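Local structure of disulfide isomerase DsbG N-terminal domain-containing protein (Helicobacter pylori, 3TDG) at residues M158-H161 against C162-E165. The protein is a DsbG-type thioredoxin-fold oxidoreductase that probably reduces or rearranges disulfide bonds in other proteins. Sequence-based numbering, arbitrary orientation.
Sequences MCPH and CQKE
Cys159 O takes a hydrogen bond from Gln163 N at 2.9 Å, with the donor nearly in line with the carbonyl. Cys162 N also lies 3.0 Å from this oxygen. Cys159 SG accepts a long hydrogen bond from Cys162 N at 3.5 Å, bent to 151° at the hydrogen. The bond caps the first turn of helix 160-167, with Cys159 at the N-cap. With chi1 at 168° the sulfur swings opposite its own N, which carries it over the start of the helix, within reach of Cys162 N. Lys164 N to Pro160 O and Glu165 N to His161 O continue the i to i+4 bonding of the helix. The second sulfur, Cys162 SG, sits 3.5 Å from Cys159 SG. That is too far for a disulfide, so both cysteines are modelled as free thiols. Cys159, Pro160, His161 and Cys162 form a CPHC motif at a helix start, the CxxC arrangement of thioredoxin-fold proteins. By analogy with that family it is probably the redox-active site. Cys162 is buried against Ser155 of strand 150-155, Val257 and Pro258. Cys159 also packs on Leu186. On another side of the turn, Gln163, extended beyond CG, crosses Pro160 at a slant. Its OE1 comes within 3.4 Å of Pro160 CA, and its NE2 is hydrogen-bonded to Thr224 OG1, which helps to hold the amide. His161 and Lys164 are exposed and point the same way, side by side. Lys164 bends at its last two torsions, and NZ lies obliquely to the imidazole, 3.6 Å from His161 ND1. Glu165 OE2 makes a weak hydrogen bond with His172 NE2.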
ATOM      1  N   MET A 158      26.005  13.404 -20.438  1.00 39.31           N
ATOM      2  CA  MET A 158      26.598  12.273 -21.176  1.00 39.92           C
ATOM      3  C   MET A 158      25.565  11.542 -22.044  1.00 39.91           C
ATOM      4  O   MET A 158      25.759  10.396 -22.428  1.00 40.90           O
ATOM      5  CB  MET A 158      27.286  11.272 -20.225  1.00 39.88           C
ATOM      6  CG  MET A 158      28.565  11.790 -19.510  1.00 40.01           C
ATOM      7  SD  MET A 158      29.860  12.516 -20.555  1.00 45.34           S
ATOM      8  CE  MET A 158      30.666  11.033 -21.188  1.00 43.81           C
ATOM      9  N   CYS A 159      24.454  12.199 -22.350  1.00 39.56           N
ATOM     10  CA  CYS A 159      23.381  11.529 -23.045  1.00 39.16           C
ATOM     11  C   CYS A 159      23.230  12.163 -24.419  1.00 38.50           C
ATOM     12  O   CYS A 159      22.972  13.358 -24.513  1.00 38.73           O
ATOM     13  CB  CYS A 159      22.097  11.638 -22.214  1.00 39.42           C
ATOM     14  SG  CYS A 159      20.557  11.165 -23.025  1.00 41.90           S
ATOM     15  N   PRO A 160      23.430  11.377 -25.500  1.00 38.26           N
ATOM     16  CA  PRO A 160      23.260  11.932 -26.846  1.00 37.92           C
ATOM     17  C   PRO A 160      21.887  12.527 -27.108  1.00 37.70           C
ATOM     18  O   PRO A 160      21.787  13.549 -27.778  1.00 38.01           O
ATOM     19  CB  PRO A 160      23.508  10.716 -27.749  1.00 38.25           C
ATOM     20  CG  PRO A 160      24.568   9.959 -26.979  1.00 37.08           C
ATOM     21  CD  PRO A 160      24.062  10.045 -25.551  1.00 37.80           C
ATOM     22  N   HIS A 161      20.831  11.925 -26.578  1.00 38.19           N
ATOM     23  CA  HIS A 161      19.502  12.536 -26.742  1.00 38.20           C
ATOM     24  C   HIS A 161      19.368  13.893 -26.033  1.00 37.88           C
ATOM     25  O   HIS A 161      18.686  14.807 -26.517  1.00 37.03           O
ATOM     26  CB  HIS A 161      18.408  11.550 -26.336  1.00 38.36           C
ATOM     27  CG  HIS A 161      18.071  10.573 -27.417  1.00 40.50           C
ATOM     28  ND1 HIS A 161      16.847  10.560 -28.055  1.00 40.69           N
ATOM     29  CD2 HIS A 161      18.816   9.606 -28.011  1.00 41.58           C
ATOM     30  CE1 HIS A 161      16.843   9.607 -28.974  1.00 42.51           C
ATOM     31  NE2 HIS A 161      18.025   9.016 -28.970  1.00 41.29           N
ATOM     32  N   CYS A 162      20.043  14.033 -24.897  1.00 37.82           N
ATOM     33  CA  CYS A 162      20.095  15.327 -24.201  1.00 38.42           C
ATOM     34  C   CYS A 162      20.960  16.337 -24.957  1.00 39.16           C
ATOM     35  O   CYS A 162      20.654  17.528 -24.965  1.00 39.59           O
ATOM     36  CB  CYS A 162      20.556  15.152 -22.753  1.00 37.90           C
ATOM     37  SG  CYS A 162      19.390  14.169 -21.767  1.00 39.00           S
ATOM     38  N   GLN A 163      22.021  15.859 -25.606  1.00 40.06           N
ATOM     39  CA  GLN A 163      22.838  16.706 -26.474  1.00 41.60           C
ATOM     40  C   GLN A 163      22.022  17.257 -27.641  1.00 42.29           C
ATOM     41  O   GLN A 163      22.136  18.434 -27.977  1.00 41.85           O
ATOM     42  CB  GLN A 163      24.037  15.943 -27.016  1.00 42.11           C
ATOM     43  CG  GLN A 163      25.179  15.763 -26.057  1.00 43.49           C
ATOM     44  CD  GLN A 163      26.282  14.944 -26.692  1.00 48.29           C
ATOM     45  OE1 GLN A 163      26.077  13.779 -27.036  1.00 50.31           O
ATOM     46  NE2 GLN A 163      27.452  15.559 -26.887  1.00 49.18           N
ATOM     47  N   LYS A 164      21.187  16.398 -28.238  1.00 43.10           N
ATOM     48  CA  LYS A 164      20.256  16.813 -29.292  1.00 43.69           C
ATOM     49  C   LYS A 164      19.233  17.812 -28.758  1.00 43.40           C
ATOM     50  O   LYS A 164      18.994  18.863 -29.368  1.00 43.46           O
ATOM     51  CB  LYS A 164      19.561  15.588 -29.917  1.00 44.02           C
ATOM     52  CG  LYS A 164      18.208  15.891 -30.582  1.00 46.70           C
ATOM     53  CD  LYS A 164      17.679  14.642 -31.288  1.00 52.31           C
ATOM     54  CE  LYS A 164      16.221  14.367 -30.963  1.00 54.98           C
ATOM     55  NZ  LYS A 164      16.083  12.927 -30.625  1.00 55.59           N
ATOM     56  N   GLU A 165      18.623  17.484 -27.624  1.00 43.20           N
ATOM     57  CA  GLU A 165      17.724  18.414 -26.953  1.00 43.10           C
ATOM     58  C   GLU A 165      18.415  19.772 -26.677  1.00 42.87           C
ATOM     59  O   GLU A 165      17.815  20.832 -26.873  1.00 42.73           O
ATOM     60  CB  GLU A 165      17.162  17.795 -25.667  1.00 43.00           C
ATOM     61  CG  GLU A 165      16.258  18.733 -24.850  1.00 45.34           C
ATOM     62  CD  GLU A 165      15.010  19.212 -25.609  1.00 50.03           C
ATOM     63  OE1 GLU A 165      14.389  18.408 -26.330  1.00 50.64           O
ATOM     64  OE2 GLU A 165      14.629  20.394 -25.462  1.00 52.47           O
TER